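Formylmethanofuran--tetrahydromethanopterin formyltransferase (Methanosarcina barkeri, PDB 1M5S) catalyses the reversible transfer of a formyl group from formylmethanofuran to tetrahydromethanopterin, a step of methanogenesis from carbon dioxide. Local coordinates at residues Ile18-Val23 with Gln75-Lys80; Lys113-Gly118 with Ile155-Gly160. One frame throughout, in Å; residues are numbered along the deposited sequence.

Interaction 1 of 2, residues Ile18-Val23 with Gln75-Lys80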
loop_
_atom_site.group_PDB
_atom_site.type_symbol
_atom_site.label_atom_id
_atom_site.label_comp_id
_atom_site.label_asym_id
_atom_site.label_seq_id
_atom_site.Cartn_x
_atom_site.Cartn_y
_atom_site.Cartn_z
ATOM N N ILE A 18 -11.711 -11.362 -28.241
ATOM C CA ILE A 18 -10.541 -10.491 -28.259
ATOM C C ILE A 18 -9.258 -11.325 -28.217
ATOM O O ILE A 18 -9.299 -12.528 -27.941
ATOM C CB ILE A 18 -10.582 -9.486 -27.072
ATOM C CG1 ILE A 18 -9.644 -8.309 -27.351
ATOM C CG2 ILE A 18 -10.254 -10.199 -25.764
ATOM C CD1 ILE A 18 -10.009 -7.024 -26.629
ATOM N N LYS A 19 -8.147 -10.725 -28.630
ATOM C CA LYS A 19 -6.863 -11.405 -28.550
ATOM C C LYS A 19 -6.198 -11.055 -27.219
ATOM O O LYS A 19 -6.109 -9.877 -26.850
ATOM C CB LYS A 19 -5.971 -10.983 -29.719
ATOM C CG LYS A 19 -6.621 -11.145 -31.087
ATOM C CD LYS A 19 -7.083 -12.577 -31.319
ATOM C CE LYS A 19 -7.590 -12.757 -32.737
ATOM N NZ LYS A 19 -7.790 -14.191 -33.063
ATOM N N ILE A 20 -5.717 -12.081 -26.520
ATOM C CA ILE A 20 -5.128 -11.906 -25.193
ATOM C C ILE A 20 -3.728 -12.517 -25.120
ATOM O O ILE A 20 -3.555 -13.710 -25.368
ATOM C CB ILE A 20 -6.017 -12.547 -24.080
ATOM C CG1 ILE A 20 -7.406 -11.887 -24.053
ATOM C CG2 ILE A 20 -5.356 -12.364 -22.716
ATOM C CD1 ILE A 20 -8.372 -12.512 -23.076
ATOM N N ALA A 21 -2.742 -11.684 -24.780
ATOM C CA ALA A 21 -1.400 -12.156 -24.432
ATOM C C ALA A 21 -1.207 -12.150 -22.911
ATOM O O ALA A 21 -1.610 -11.209 -22.249
ATOM C CB ALA A 21 -0.347 -11.273 -25.097
ATOM N N ARG A 22 -0.761 -13.275 -22.369
ATOM C CA ARG A 22 -0.415 -13.448 -20.951
ATOM C C ARG A 22 1.104 -13.343 -20.778
ATOM O O ARG A 22 1.876 -13.970 -21.520
ATOM C CB ARG A 22 -0.895 -14.822 -20.489
ATOM C CG ARG A 22 -1.164 -14.911 -18.986
ATOM C CD ARG A 22 -1.042 -16.345 -18.471
ATOM N NE ARG A 22 -1.740 -16.581 -17.201
ATOM C CZ ARG A 22 -1.457 -17.610 -16.391
ATOM N NH1 ARG A 22 -0.498 -18.492 -16.711
ATOM N NH2 ARG A 22 -2.077 -17.845 -15.229
ATOM N N VAL A 23 1.514 -12.479 -19.847
ATOM C CA VAL A 23 2.927 -12.242 -19.519
ATOM C C VAL A 23 3.147 -12.367 -18.004
ATOM O O VAL A 23 2.389 -11.806 -17.218
ATOM C CB VAL A 23 3.394 -10.817 -19.944
ATOM C CG1 VAL A 23 4.885 -10.678 -19.744
ATOM C CG2 VAL A 23 3.017 -10.542 -21.374
ATOM N N GLN A 75 -2.406 -9.549 -18.467
ATOM C CA GLN A 75 -2.988 -9.843 -19.763
ATOM C C GLN A 75 -3.056 -8.540 -20.528
ATOM O O GLN A 75 -3.373 -7.500 -19.956
ATOM C CB GLN A 75 -4.390 -10.438 -19.610
ATOM C CG GLN A 75 -4.409 -11.858 -19.080
ATOM C CD GLN A 75 -5.813 -12.429 -18.964
ATOM O OE1 GLN A 75 -6.762 -11.900 -19.540
ATOM N NE2 GLN A 75 -5.940 -13.534 -18.235
ATOM N N ILE A 76 -2.533 -8.563 -21.747
ATOM C CA ILE A 76 -2.663 -7.432 -22.644
ATOM C C ILE A 76 -3.509 -7.902 -23.820
ATOM O O ILE A 76 -3.324 -9.013 -24.315
ATOM C CB ILE A 76 -1.282 -6.939 -23.119
ATOM C CG1 ILE A 76 -0.474 -6.432 -21.914
ATOM C CG2 ILE A 76 -1.442 -5.822 -24.138
ATOM C CD1 ILE A 76 1.038 -6.377 -22.135
ATOM N N CYS A 77 -4.565 -7.144 -24.098
ATOM C CA CYS A 77 -5.640 -7.579 -24.985
ATOM C C CYS A 77 -5.806 -6.583 -26.121
ATOM O O CYS A 77 -5.704 -5.365 -25.921
ATOM C CB CYS A 77 -6.968 -7.671 -24.222
ATOM S SG CYS A 77 -6.951 -8.666 -22.707
ATOM N N THR A 78 -6.201 -7.094 -27.281
ATOM C CA THR A 78 -6.427 -6.237 -28.433
ATOM C C THR A 78 -7.201 -7.017 -29.512
ATOM O O THR A 78 -7.266 -8.254 -29.470
ATOM C CB THR A 78 -5.064 -5.708 -28.953
ATOM O OG1 THR A 78 -5.236 -4.427 -29.568
ATOM C CG2 THR A 78 -4.453 -6.681 -29.923
ATOM N N PHE A 79 -7.906 -6.299 -30.383
ATOM C CA PHE A 79 -8.759 -6.959 -31.371
ATOM C C PHE A 79 -7.988 -7.779 -32.399
ATOM O O PHE A 79 -8.263 -8.963 -32.571
ATOM C CB PHE A 79 -9.668 -5.943 -32.071
ATOM C CG PHE A 79 -10.921 -5.632 -31.303
ATOM C CD1 PHE A 79 -11.555 -6.626 -30.557
ATOM C CD2 PHE A 79 -11.433 -4.336 -31.268
ATOM C CE1 PHE A 79 -12.677 -6.338 -29.778
ATOM C CE2 PHE A 79 -12.557 -4.032 -30.495
ATOM C CZ PHE A 79 -13.180 -5.038 -29.746
ATOM N N LYS A 80 -6.957 -7.182 -32.991
ATOM C CA LYS A 80 -6.140 -7.870 -33.989
ATOM C C LYS A 80 -4.781 -8.323 -33.442
ATOM O O LYS A 80 -4.131 -7.581 -32.711
ATOM C CB LYS A 80 -5.938 -6.960 -35.200
ATOM C CG LYS A 80 -7.024 -7.100 -36.254
ATOM C CD LYS A 80 -7.786 -5.801 -36.468
ATOM C CE LYS A 80 -8.933 -6.008 -37.448
ATOM N NZ LYS A 80 -9.789 -7.171 -37.057
#
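Ile-20 and Cys-77 face each other as a non-hydrogen-bonded pair in an antiparallel beta ladder, part of the alpha/beta sandwich of this formyltransferase. Strands 12-26 and 71-78 run side by side here, their local axes 4.6 Å apart at closest approach. Lys-19 with Thr-78 and Ala-21 with Ile-76 are the hydrogen-bonded pairs, each with two N-H...O bonds of 2.8 Å between its backbone N and O atoms.

Ile-20, Arg-22, Gln-75 and Cys-77 share one face. Ile-20 CG1 and Cys-77 SG both lie anti to their own carbonyl carbons (chi1 -61° and -53°), and they meet at 3.5 Å. The other branch of Ile-20, CG2, lies against the Gln-75 side chain, which is extended beyond CG and crosses it obliquely. Gln-75 OE1 is buried 3.5 Å from Ile-20 CG2 and has no polar partner in the model. Its NE2 instead bonds to Glu-57 and to the carbonyl of Gly-192. Glu-57 also forms a salt bridge with Arg-22.

Ala-21, Ile-76 and Thr-78 lie on the face packed by helix 81-95. Lys-19 starts on this side too. Lys-19 CG, beside its own backbone N, lies 3.1 Å from Phe-79 O and also close to Thr-78 O. The chain bends at chi2, and its end leads away from the neighbouring strand. Tyr-81 makes a cation-pi contact with it.

Past Thr-78 the chain leaves the strand, and Lys-80 is the N-cap residue of helix 81-95. Ile-18 reaches across to this end. Ile-18 CG1, anti to the backbone N, lies 4.1 Å from Phe-79 CD1, oblique to the ring. Ile-18 CD1 rests 3.9 Å from Cys-77 CB.

Interaction 2 of 2, residues Lys113-Gly118 with Ile155-Gly160. Unlike the reference sequence in segment 113-118: Asp-115 (reference Phe).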
loop_
_atom_site.group_PDB
_atom_site.type_symbol
_atom_site.label_atom_id
_atom_site.label_comp_id
_atom_site.label_asym_id
_atom_site.label_seq_id
_atom_site.Cartn_x
_atom_site.Cartn_y
_atom_site.Cartn_z
ATOM N N LYS A 113 -0.301 -19.554 -30.927
ATOM C CA LYS A 113 0.283 -18.282 -31.352
ATOM C C LYS A 113 1.395 -17.848 -30.383
ATOM O O LYS A 113 1.294 -18.082 -29.182
ATOM C CB LYS A 113 -0.807 -17.211 -31.424
ATOM C CG LYS A 113 -0.765 -16.373 -32.681
ATOM C CD LYS A 113 0.094 -15.149 -32.487
ATOM C CE LYS A 113 -0.021 -14.212 -33.670
ATOM N NZ LYS A 113 0.662 -14.752 -34.872
ATOM N N GLN A 114 2.503 -17.347 -30.932
ATOM C CA GLN A 114 3.656 -16.893 -30.147
ATOM C C GLN A 114 4.307 -15.675 -30.797
ATOM O O GLN A 114 4.698 -15.718 -31.966
ATOM C CB GLN A 114 4.708 -17.999 -30.029
ATOM C CG GLN A 114 4.275 -19.230 -29.259
ATOM C CD GLN A 114 4.216 -19.004 -27.764
ATOM O OE1 GLN A 114 4.728 -18.009 -27.252
ATOM N NE2 GLN A 114 3.597 -19.940 -27.050
ATOM N N ASP A 115 4.419 -14.590 -30.041
ATOM C CA ASP A 115 5.132 -13.409 -30.507
ATOM C C ASP A 115 6.545 -13.443 -29.917
ATOM O O ASP A 115 6.720 -13.775 -28.744
ATOM C CB ASP A 115 4.391 -12.140 -30.073
ATOM C CG ASP A 115 2.993 -12.040 -30.674
ATOM O OD1 ASP A 115 2.001 -12.255 -29.942
ATOM O OD2 ASP A 115 2.879 -11.726 -31.877
ATOM N N ASN A 116 7.556 -13.207 -30.750
ATOM C CA ASN A 116 8.947 -13.365 -30.314
ATOM C C ASN A 116 9.508 -12.100 -29.660
ATOM O O ASN A 116 10.637 -11.687 -29.933
ATOM C CB ASN A 116 9.833 -13.827 -31.489
ATOM C CG ASN A 116 10.032 -12.749 -32.557
ATOM O OD1 ASN A 116 9.251 -11.792 -32.673
ATOM N ND2 ASN A 116 11.098 -12.900 -33.341
ATOM N N VAL A 117 8.758 -11.586 -28.687
ATOM C CA VAL A 117 9.068 -10.335 -27.999
ATOM C C VAL A 117 10.486 -10.302 -27.407
ATOM O O VAL A 117 11.212 -9.328 -27.590
ATOM C CB VAL A 117 8.031 -10.076 -26.874
ATOM C CG1 VAL A 117 8.258 -8.712 -26.234
ATOM C CG2 VAL A 117 6.624 -10.168 -27.444
ATOM N N GLY A 118 10.889 -11.390 -26.757
ATOM C CA GLY A 118 12.210 -11.452 -26.157
ATOM C C GLY A 118 13.336 -11.357 -27.175
ATOM O O GLY A 118 14.371 -10.740 -26.916
ATOM N N ILE A 155 6.178 -14.606 -26.151
ATOM C CA ILE A 155 4.978 -14.468 -25.335
ATOM C C ILE A 155 3.753 -14.987 -26.104
ATOM O O ILE A 155 3.436 -14.505 -27.197
ATOM C CB ILE A 155 4.761 -12.997 -24.921
ATOM C CG1 ILE A 155 5.776 -12.613 -23.849
ATOM C CG2 ILE A 155 3.346 -12.792 -24.390
ATOM C CD1 ILE A 155 6.289 -11.226 -24.001
ATOM N N GLY A 156 3.080 -15.974 -25.519
ATOM C CA GLY A 156 1.913 -16.570 -26.146
ATOM C C GLY A 156 0.670 -15.705 -26.093
ATOM O O GLY A 156 0.512 -14.849 -25.209
ATOM N N ALA A 157 -0.233 -15.960 -27.034
ATOM C CA ALA A 157 -1.502 -15.248 -27.128
ATOM C C ALA A 157 -2.578 -16.209 -27.628
ATOM O O ALA A 157 -2.265 -17.244 -28.222
ATOM C CB ALA A 157 -1.367 -14.056 -28.075
ATOM N N ILE A 158 -3.826 -15.942 -27.254
ATOM C CA ILE A 158 -4.957 -16.752 -27.701
ATOM C C ILE A 158 -6.151 -15.877 -28.061
ATOM O O ILE A 158 -6.076 -14.644 -28.007
ATOM C CB ILE A 158 -5.404 -17.791 -26.627
ATOM C CG1 ILE A 158 -5.558 -17.122 -25.255
ATOM C CG2 ILE A 158 -4.413 -18.942 -26.556
ATOM C CD1 ILE A 158 -6.978 -16.878 -24.852
ATOM N N ALA A 159 -7.183 -16.527 -28.593
ATOM C CA ALA A 159 -8.483 -15.899 -28.819
ATOM C C ALA A 159 -9.275 -15.989 -27.518
ATOM O O ALA A 159 -9.612 -17.088 -27.053
ATOM C CB ALA A 159 -9.230 -16.622 -29.949
ATOM N N GLY A 160 -9.420 -14.845 -26.859
ATOM C CA GLY A 160 -10.085 -14.811 -25.574
ATOM C C GLY A 160 -11.390 -14.054 -25.632
ATOM O O GLY A 160 -11.976 -13.875 -26.700
HETATM O O HOH W 1 -3.202 -19.255 -30.141
#
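Asp-115 and Ile-155 form the hydrogen-bonded pair of a short antiparallel ladder. Asp-115 N donates to Ile-155 O at 3.0 Å. Ile-155 N returns a bond of 2.8 Å to Asp-115 O. Further on, Ala-157 N gives Lys-113 O a weak bond of 3.4 Å. A water then bridges Lys-113 N and Ala-157 O.

The polar side-chain contact is made by Gln-114. The bend at chi2 (-74°) brings Gln-114 CD near Gly-156 CA. Gln-114 OE1 comes within 3.1 Å of Gly-156 N, but the angle is too poor for a hydrogen bond. Asn-106 takes both groups instead: its ND2 bonds to Gln-114 OE1 and its OD1 to Gly-156 N. Asp-115, which differs from the reference sequence, has its OD1 buried without a polar partner in the model.

Apolar packing comes from Val-117, at the start of helix 117-122. Ile-155 CD1 lies 3.6 Å from both CB and CG2 of Val-117.

Strand 113-115 thus pairs with strand 147-170. Helix 81-95 packs on the Asp-115, Ile-155 and Ala-157 side, and Ile-155 also meets Ala-21 and Val-23 of strand 12-26.

Interaction 1 and interaction 2 lie about 8 Å apart, centre to centre. They come in series along the chain: 18-23 with 75-80 closes before 113-118 opens. Strands 12-26 and 147-170 are sheet neighbours and join the two contacts directly. Ile-20 O probably accepts a hydrogen bond from Ile-158 N, 2.9 Å away, and Ile-18 O probably accepts one from Gly-160 N. Successive pairings thus run from strand 71-78 through 12-26 and 147-170 to 113-115. Helix 81-95 packs on one side of both contacts. Its Leu-84 touches both, meeting Thr-78 and Ala-157. Pieces distant in sequence thereby share the paired strands 12-26 and 147-170 and the helix beside them.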